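Local atomic coordinates of endoglucanase A (PDB entry 1EDG), a protein that catalyses the endo-hydrolysis of beta-1,4-glucosidic bonds in cellulose, as a bacterial cellulase of glycosyl hydrolase family 5. Residues His254-Trp259 with Ile305-Ala310; Glu170-Gly175 with Gly223-Pro228; Asn245-Ile250 with Arg299-Ile304. All coordinates share one frame; numbering follows the deposited sequence.

Contact 1: His254-Trp259 with Ile305-Ala310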
loop_
_atom_site.group_PDB
_atom_site.type_symbol
_atom_site.label_atom_id
_atom_site.label_comp_id
_atom_site.label_asym_id
_atom_site.label_seq_id
_atom_site.Cartn_x
_atom_site.Cartn_y
_atom_site.Cartn_z
ATOM N N HIS A 254 2.025 0.894 6.528
ATOM C CA HIS A 254 1.157 -0.280 6.463
ATOM C C HIS A 254 0.883 -0.575 7.921
ATOM O O HIS A 254 1.801 -0.527 8.742
ATOM C CB HIS A 254 1.856 -1.470 5.791
ATOM C CG HIS A 254 2.132 -1.266 4.330
ATOM N ND1 HIS A 254 2.868 -2.155 3.581
ATOM C CD2 HIS A 254 1.769 -0.274 3.483
ATOM C CE1 HIS A 254 2.953 -1.723 2.335
ATOM N NE2 HIS A 254 2.294 -0.584 2.248
ATOM N N ALA A 255 -0.368 -0.849 8.272
ATOM C CA ALA A 255 -0.659 -1.097 9.670
ATOM C C ALA A 255 -1.811 -2.039 9.950
ATOM O O ALA A 255 -2.963 -1.620 10.039
ATOM C CB ALA A 255 -0.878 0.227 10.390
ATOM N N TYR A 256 -1.490 -3.316 10.110
ATOM C CA TYR A 256 -2.485 -4.326 10.437
ATOM C C TYR A 256 -2.415 -4.407 11.962
ATOM O O TYR A 256 -1.848 -5.345 12.516
ATOM C CB TYR A 256 -2.092 -5.670 9.814
ATOM C CG TYR A 256 -2.030 -5.674 8.300
ATOM C CD1 TYR A 256 -3.142 -6.023 7.542
ATOM C CD2 TYR A 256 -0.835 -5.395 7.625
ATOM C CE1 TYR A 256 -3.070 -6.106 6.148
ATOM C CE2 TYR A 256 -0.753 -5.473 6.232
ATOM C CZ TYR A 256 -1.872 -5.835 5.500
ATOM O OH TYR A 256 -1.793 -5.975 4.133
ATOM N N CYS A 257 -2.956 -3.394 12.631
ATOM C CA CYS A 257 -2.912 -3.300 14.097
ATOM C C CYS A 257 -4.282 -3.368 14.783
ATOM O O CYS A 257 -5.218 -2.693 14.361
ATOM C CB CYS A 257 -2.227 -1.991 14.497
ATOM S SG CYS A 257 -0.645 -1.694 13.671
ATOM N N PRO A 258 -4.413 -4.183 15.849
ATOM C CA PRO A 258 -3.367 -5.036 16.430
ATOM C C PRO A 258 -3.224 -6.325 15.616
ATOM O O PRO A 258 -4.220 -6.911 15.190
ATOM C CB PRO A 258 -3.893 -5.304 17.840
ATOM C CG PRO A 258 -5.370 -5.374 17.629
ATOM C CD PRO A 258 -5.633 -4.212 16.685
ATOM N N TRP A 259 -1.986 -6.773 15.428
ATOM C CA TRP A 259 -1.695 -7.973 14.641
ATOM C C TRP A 259 -2.361 -9.281 15.074
ATOM O O TRP A 259 -2.792 -10.059 14.221
ATOM C CB TRP A 259 -0.179 -8.181 14.522
ATOM C CG TRP A 259 0.197 -9.362 13.658
ATOM C CD1 TRP A 259 0.726 -10.551 14.077
ATOM C CD2 TRP A 259 0.042 -9.469 12.237
ATOM N NE1 TRP A 259 0.908 -11.390 13.004
ATOM C CE2 TRP A 259 0.498 -10.752 11.863
ATOM C CE3 TRP A 259 -0.439 -8.608 11.244
ATOM C CZ2 TRP A 259 0.486 -11.195 10.536
ATOM C CZ3 TRP A 259 -0.453 -9.049 9.921
ATOM C CH2 TRP A 259 0.008 -10.332 9.581
ATOM N N ILE A 305 -2.140 5.060 4.340
ATOM C CA ILE A 305 -2.016 3.723 4.920
ATOM C C ILE A 305 -2.306 2.838 3.695
ATOM O O ILE A 305 -3.469 2.615 3.328
ATOM C CB ILE A 305 -3.047 3.473 6.057
ATOM C CG1 ILE A 305 -2.734 4.373 7.261
ATOM C CG2 ILE A 305 -3.019 2.004 6.489
ATOM C CD1 ILE A 305 -3.737 4.284 8.397
ATOM N N GLY A 306 -1.230 2.434 3.011
ATOM C CA GLY A 306 -1.340 1.639 1.804
ATOM C C GLY A 306 -1.857 0.224 1.962
ATOM O O GLY A 306 -2.213 -0.410 0.968
ATOM N N GLU A 307 -1.842 -0.288 3.187
ATOM C CA GLU A 307 -2.336 -1.636 3.463
ATOM C C GLU A 307 -2.942 -1.724 4.859
ATOM O O GLU A 307 -2.340 -1.270 5.840
ATOM C CB GLU A 307 -1.222 -2.693 3.352
ATOM C CG GLU A 307 -0.674 -2.925 1.956
ATOM C CD GLU A 307 0.298 -4.102 1.885
ATOM O OE1 GLU A 307 0.237 -5.010 2.739
ATOM O OE2 GLU A 307 1.120 -4.120 0.957
ATOM N N CYS A 308 -4.150 -2.279 4.922
ATOM C CA CYS A 308 -4.859 -2.502 6.179
ATOM C C CYS A 308 -5.907 -3.593 5.931
ATOM O O CYS A 308 -6.134 -3.991 4.783
ATOM C CB CYS A 308 -5.507 -1.210 6.704
ATOM S SG CYS A 308 -6.796 -0.509 5.664
ATOM N N GLY A 309 -6.484 -4.124 7.004
ATOM C CA GLY A 309 -7.491 -5.160 6.858
ATOM C C GLY A 309 -7.458 -6.134 8.019
ATOM O O GLY A 309 -6.608 -6.029 8.902
ATOM N N ALA A 310 -8.404 -7.069 8.026
ATOM C CA ALA A 310 -8.494 -8.082 9.069
ATOM C C ALA A 310 -8.884 -9.396 8.404
ATOM O O ALA A 310 -9.799 -9.441 7.580
ATOM C CB ALA A 310 -9.529 -7.685 10.116
HETATM O O HOH W 1 -5.817 -3.088 9.662
#
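Glu307 is approached by His254 on one flank and by the hydroxyl of Tyr256 on another, and both of its carboxylate oxygens have partners. Tyr256 OH donates to Glu307 OE1 over 2.6 Å, on the anti side and somewhat out of the carboxylate plane; OE2 belongs to a salt bridge with Arg79. The extended Glu307 chain passes over one face of the imidazole: CG stands 3.7 Å from the centroid of the His254 ring, 6° off the ring normal, which meets the definition of a CH-pi contact. Beyond it the carboxylate is stacked on the ring, with OE2 3.3 Å from His254 CE1, while ND1 of that ring is hydrogen-bonded to Glu170 OE2. With CG beside its backbone N (chi1 -62°), Tyr256 lays its ring past the Cys308-Gly309 backbone and puts the hydroxyl at the acid. Backbone groups are served too. Ala255 N donates to Glu307 O at 3.2 Å, nearly straight at 166°. Ala255 O takes a water proton at 3.2 Å as well as the hydroxyl of Tyr326, and the same water accepts from Gly309 N at 2.9 Å. Glu307 lies toward the C-terminal end of barrel strand 303-308, where family 5 enzymes carry their nucleophile, a role consistent with this setting. Gripped at both oxygens and backed by a ring face, its carboxylate is probably fixed in rotation.

Contact 2: Glu170-Gly175 with Gly223-Pro228; sequences EPRLVG and GYVASP
Val225 N donates to Pro171 O at 2.8 Å with an N-H...O angle of 158°, the shorter of two hydrogen bonds joining 170-175 to 223-228. In the second, Leu173 N reaches the phenol oxygen of Tyr224 at 3.2 Å, almost straight at 165°; Tyr224 OH is also bonded to Asn178 O, further along the same loop as Leu173. Placing CG anti to the backbone N (chi1 -168°) sends the Tyr224 ring along the other chain, where Pro171 O lies over one face toward the rim and Arg172 CA is 3.8 Å from CE1. Within 170-175, Arg172 NH1 donates to Glu170 O at 3.0 Å, the acceptor lying in the guanidinium plane, while NE makes a salt bridge with Glu179. These are loops at the C-terminal ends of barrel strands 163-166 and 219-222, where a TIM barrel carries its active site; the Asn-Glu-Pro run holding Glu170 matches the family 5 signature whose glutamate is the usual acid/base. In 223-228 two tight turns follow each other, Ala226 N bonding Gly223 O and Ser227 N bonding Tyr224 O, with Val225 and Ala226 both in left-handed backbone conformations. Both Val225 methyls pack on the other segment: CG2 is 3.4 Å from Arg172 CB, and CG1 faces Arg172 CD and Glu170 CB. The stem of Glu170 rests on this turn, CG lying 4.0 Å from Ala226 CB, with OE2 turned to His254 ND1. The Leu173 side chain crosses the tyrosine at about a right angle, its CB 3.6 Å from Tyr224 OH, and helix 187-209 backs both through Ser192.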
loop_
_atom_site.group_PDB
_atom_site.type_symbol
_atom_site.label_atom_id
_atom_site.label_comp_id
_atom_site.label_asym_id
_atom_site.label_seq_id
_atom_site.Cartn_x
_atom_site.Cartn_y
_atom_site.Cartn_z
ATOM N N GLU A 170 7.958 -2.772 1.381
ATOM C CA GLU A 170 8.333 -2.947 2.781
ATOM C C GLU A 170 9.828 -3.270 2.873
ATOM O O GLU A 170 10.211 -4.370 3.274
ATOM C CB GLU A 170 7.493 -4.063 3.430
ATOM C CG GLU A 170 6.006 -3.723 3.560
ATOM C CD GLU A 170 5.175 -4.820 4.222
ATOM O OE1 GLU A 170 5.667 -5.946 4.429
ATOM O OE2 GLU A 170 4.000 -4.551 4.540
ATOM N N PRO A 171 10.692 -2.307 2.509
ATOM C CA PRO A 171 12.145 -2.541 2.563
ATOM C C PRO A 171 12.545 -2.951 3.984
ATOM O O PRO A 171 12.164 -2.303 4.963
ATOM C CB PRO A 171 12.728 -1.195 2.132
ATOM C CG PRO A 171 11.693 -0.211 2.601
ATOM C CD PRO A 171 10.388 -0.886 2.260
ATOM N N ARG A 172 13.286 -4.048 4.098
ATOM C CA ARG A 172 13.656 -4.558 5.410
ATOM C C ARG A 172 14.809 -5.548 5.287
ATOM O O ARG A 172 15.200 -5.919 4.179
ATOM C CB ARG A 172 12.441 -5.286 6.000
ATOM C CG ARG A 172 12.036 -6.525 5.192
ATOM C CD ARG A 172 10.642 -7.019 5.540
ATOM N NE ARG A 172 10.320 -8.281 4.874
ATOM C CZ ARG A 172 9.952 -8.403 3.600
ATOM N NH1 ARG A 172 9.845 -7.336 2.821
ATOM N NH2 ARG A 172 9.684 -9.602 3.101
ATOM N N LEU A 173 15.320 -5.999 6.430
ATOM C CA LEU A 173 16.404 -6.976 6.454
ATOM C C LEU A 173 15.811 -8.385 6.473
ATOM O O LEU A 173 15.620 -8.974 7.536
ATOM C CB LEU A 173 17.298 -6.757 7.680
ATOM C CG LEU A 173 18.073 -5.437 7.719
ATOM C CD1 LEU A 173 18.769 -5.287 9.061
ATOM C CD2 LEU A 173 19.073 -5.378 6.570
ATOM N N VAL A 174 15.502 -8.915 5.292
ATOM C CA VAL A 174 14.921 -10.251 5.179
ATOM C C VAL A 174 15.856 -11.276 5.816
ATOM O O VAL A 174 17.060 -11.275 5.560
ATOM C CB VAL A 174 14.666 -10.643 3.704
ATOM C CG1 VAL A 174 14.012 -12.007 3.629
ATOM C CG2 VAL A 174 13.784 -9.606 3.024
ATOM N N GLY A 175 15.303 -12.125 6.672
ATOM C CA GLY A 175 16.108 -13.138 7.328
ATOM C C GLY A 175 16.632 -12.707 8.684
ATOM O O GLY A 175 16.868 -13.550 9.551
ATOM N N GLY A 223 9.194 3.941 5.358
ATOM C CA GLY A 223 10.333 3.867 6.254
ATOM C C GLY A 223 10.583 2.374 6.402
ATOM O O GLY A 223 10.027 1.583 5.635
ATOM N N TYR A 224 11.367 1.970 7.394
ATOM C CA TYR A 224 11.669 0.550 7.613
ATOM C C TYR A 224 10.395 -0.309 7.703
ATOM O O TYR A 224 9.524 -0.055 8.546
ATOM C CB TYR A 224 12.523 0.380 8.879
ATOM C CG TYR A 224 13.134 -1.000 9.033
ATOM C CD1 TYR A 224 14.311 -1.340 8.371
ATOM C CD2 TYR A 224 12.517 -1.969 9.815
ATOM C CE1 TYR A 224 14.855 -2.618 8.479
ATOM C CE2 TYR A 224 13.049 -3.249 9.931
ATOM C CZ TYR A 224 14.216 -3.571 9.257
ATOM O OH TYR A 224 14.706 -4.856 9.335
ATOM N N VAL A 225 10.312 -1.319 6.831
ATOM C CA VAL A 225 9.182 -2.261 6.706
ATOM C C VAL A 225 7.828 -1.553 6.590
ATOM O O VAL A 225 6.784 -2.155 6.860
ATOM C CB VAL A 225 9.103 -3.296 7.867
ATOM C CG1 VAL A 225 8.321 -4.533 7.432
ATOM C CG2 VAL A 225 10.456 -3.733 8.266
ATOM N N ALA A 226 7.855 -0.295 6.154
ATOM C CA ALA A 226 6.655 0.534 6.016
ATOM C C ALA A 226 5.861 0.613 7.325
ATOM O O ALA A 226 4.644 0.811 7.311
ATOM C CB ALA A 226 5.761 0.022 4.877
ATOM N N SER A 227 6.530 0.444 8.462
ATOM C CA SER A 227 5.831 0.516 9.744
ATOM C C SER A 227 5.636 1.972 10.179
ATOM O O SER A 227 6.323 2.881 9.693
ATOM C CB SER A 227 6.589 -0.260 10.827
ATOM O OG SER A 227 7.834 0.344 11.118
ATOM N N PRO A 228 4.644 2.227 11.045
ATOM C CA PRO A 228 4.417 3.600 11.506
ATOM C C PRO A 228 5.685 4.119 12.195
ATOM O O PRO A 228 6.108 5.252 11.948
ATOM C CB PRO A 228 3.265 3.433 12.497
ATOM C CG PRO A 228 2.490 2.292 11.914
ATOM C CD PRO A 228 3.587 1.323 11.534
#

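Contact 3: Asn245-Ile250 with Arg299-Ile304; sequences NNNKII and RGIPVI
Pro302 meets two side chains of 245-250 in different ways: Asn247 tip to tip, and Ile250 at about a right angle. The Asn247 amide, carried by a backbone of positive phi, has CG anti to its own N (chi1 -159°), which turns it toward 299-304. OD1 then stops 3.5 Å from Pro302 CD, and ND2 donates to Gly300 O at 3.0 Å. That bond is bent at the hydrogen (145°), and its acceptor is tilted out of the amide plane. Gly300 O also accepts from Asn20, so the carbonyl has two amide donors; Gly300 itself is the C-prime residue of a Schellman motif that ends the preceding helix. Further along, Ile250 presents its two branches separately. CG1 lies 3.8 Å from CG of the Pro302 ring, while CG2 is 3.8 Å from Ile304 CG1, those two isoleucines meeting at a slant. Ile250 CA also approaches Pro302 O at 3.6 Å as a CA-H...O contact. Neighbouring parallel strands 249-254 and 303-308 begin here, at the N-terminal end of the barrel, with the touching parts running 23° apart. Met220 of strand 219-222 touches both Ile250 and Ile304, and helix 21-29 packs on Pro302 and Ile304. The chemistry thus divides along the strands: one amide-to-carbonyl bond links the lead-in loops, and aliphatic packing takes over as the barrel begins.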
loop_
_atom_site.group_PDB
_atom_site.type_symbol
_atom_site.label_atom_id
_atom_site.label_comp_id
_atom_site.label_asym_id
_atom_site.label_seq_id
_atom_site.Cartn_x
_atom_site.Cartn_y
_atom_site.Cartn_z
ATOM N N ASN A 245 9.031 22.237 -6.784
ATOM C CA ASN A 245 8.019 21.312 -6.292
ATOM C C ASN A 245 7.814 21.649 -4.829
ATOM O O ASN A 245 8.758 22.035 -4.132
ATOM C CB ASN A 245 8.486 19.854 -6.400
ATOM C CG ASN A 245 8.005 19.169 -7.666
ATOM O OD1 ASN A 245 7.337 19.774 -8.509
ATOM N ND2 ASN A 245 8.329 17.892 -7.794
ATOM N N ASN A 246 6.586 21.499 -4.361
ATOM C CA ASN A 246 6.288 21.770 -2.973
ATOM C C ASN A 246 5.315 20.729 -2.449
ATOM O O ASN A 246 4.237 20.541 -3.015
ATOM C CB ASN A 246 5.700 23.177 -2.815
ATOM C CG ASN A 246 5.395 23.521 -1.368
ATOM O OD1 ASN A 246 6.247 23.385 -0.488
ATOM N ND2 ASN A 246 4.168 23.957 -1.112
ATOM N N ASN A 247 5.754 19.991 -1.434
ATOM C CA ASN A 247 4.926 18.983 -0.775
ATOM C C ASN A 247 4.381 17.909 -1.725
ATOM O O ASN A 247 3.187 17.603 -1.703
ATOM C CB ASN A 247 3.766 19.701 -0.056
ATOM C CG ASN A 247 3.153 18.876 1.052
ATOM O OD1 ASN A 247 3.826 18.085 1.702
ATOM N ND2 ASN A 247 1.867 19.101 1.308
ATOM N N LYS A 248 5.253 17.341 -2.560
ATOM C CA LYS A 248 4.841 16.299 -3.506
ATOM C C LYS A 248 5.244 14.883 -3.074
ATOM O O LYS A 248 5.118 13.934 -3.852
ATOM C CB LYS A 248 5.390 16.587 -4.908
ATOM C CG LYS A 248 4.677 17.712 -5.635
ATOM C CD LYS A 248 3.222 17.354 -5.868
ATOM C CE LYS A 248 2.503 18.417 -6.667
ATOM N NZ LYS A 248 2.362 19.667 -5.884
ATOM N N ILE A 249 5.740 14.743 -1.846
ATOM C CA ILE A 249 6.161 13.438 -1.331
ATOM C C ILE A 249 5.183 12.981 -0.249
ATOM O O ILE A 249 4.915 13.705 0.714
ATOM C CB ILE A 249 7.610 13.467 -0.738
ATOM C CG1 ILE A 249 8.616 14.022 -1.764
ATOM C CG2 ILE A 249 8.022 12.069 -0.290
ATOM C CD1 ILE A 249 8.699 13.234 -3.043
ATOM N N ILE A 250 4.650 11.778 -0.427
ATOM C CA ILE A 250 3.684 11.186 0.493
ATOM C C ILE A 250 4.342 10.068 1.309
ATOM O O ILE A 250 5.061 9.229 0.755
ATOM C CB ILE A 250 2.492 10.576 -0.298
ATOM C CG1 ILE A 250 1.825 11.645 -1.159
ATOM C CG2 ILE A 250 1.477 9.948 0.652
ATOM C CD1 ILE A 250 0.793 11.088 -2.121
ATOM N N ARG A 299 0.509 18.842 10.313
ATOM C CA ARG A 299 1.394 19.815 9.696
ATOM C C ARG A 299 1.209 19.897 8.188
ATOM O O ARG A 299 2.006 20.546 7.499
ATOM C CB ARG A 299 2.853 19.466 10.006
ATOM C CG ARG A 299 3.200 19.428 11.480
ATOM C CD ARG A 299 4.604 18.866 11.683
ATOM N NE ARG A 299 5.593 19.548 10.849
ATOM C CZ ARG A 299 6.457 18.930 10.051
ATOM N NH1 ARG A 299 6.468 17.604 9.971
ATOM N NH2 ARG A 299 7.307 19.636 9.321
ATOM N N GLY A 300 0.207 19.198 7.656
ATOM C CA GLY A 300 -0.038 19.267 6.224
ATOM C C GLY A 300 0.799 18.406 5.288
ATOM O O GLY A 300 0.866 18.697 4.086
ATOM N N ILE A 301 1.470 17.389 5.823
ATOM C CA ILE A 301 2.275 16.474 5.006
ATOM C C ILE A 301 1.406 15.229 4.840
ATOM O O ILE A 301 0.996 14.615 5.830
ATOM C CB ILE A 301 3.611 16.120 5.697
ATOM C CG1 ILE A 301 4.467 17.385 5.826
ATOM C CG2 ILE A 301 4.373 15.071 4.885
ATOM C CD1 ILE A 301 5.583 17.251 6.798
ATOM N N PRO A 302 1.085 14.862 3.584
ATOM C CA PRO A 302 0.242 13.689 3.330
ATOM C C PRO A 302 0.818 12.327 3.715
ATOM O O PRO A 302 2.019 12.071 3.543
ATOM C CB PRO A 302 -0.047 13.798 1.834
ATOM C CG PRO A 302 1.156 14.470 1.295
ATOM C CD PRO A 302 1.474 15.518 2.321
ATOM N N VAL A 303 -0.064 11.464 4.221
ATOM C CA VAL A 303 0.274 10.099 4.620
ATOM C C VAL A 303 -0.833 9.159 4.115
ATOM O O VAL A 303 -2.026 9.492 4.163
ATOM C CB VAL A 303 0.369 9.951 6.161
ATOM C CG1 VAL A 303 0.731 8.508 6.529
ATOM C CG2 VAL A 303 1.408 10.911 6.739
ATOM N N ILE A 304 -0.428 8.000 3.608
ATOM C CA ILE A 304 -1.373 7.010 3.108
ATOM C C ILE A 304 -1.099 5.663 3.768
ATOM O O ILE A 304 0.054 5.229 3.845
ATOM C CB ILE A 304 -1.256 6.830 1.556
ATOM C CG1 ILE A 304 -1.813 8.049 0.818
ATOM C CG2 ILE A 304 -1.980 5.563 1.103
ATOM C CD1 ILE A 304 -1.641 7.976 -0.691
#

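Contacts 1 and 3 mark the two ends of one strand pair, 249-254 with 303-308, their centres about 21 Å apart. Contact 3 lies at the N-terminal end, and its centre is likewise about 21 Å from that of contact 2. Contacts 1 and 2 touch at the C-terminal end, centres about 14 Å apart, with His254 as the common member: its N is 2.7 Å from Ala226 O and its ND1 2.8 Å from Glu170 OE2. His254 bonds Glu170 and stacks on Glu307, and so probably sets one against the other. Glu170 CD and Glu307 CD stand 5.4 Å apart, a separation consistent with the acid/base and nucleophile pair of a retaining family 5 glycosidase.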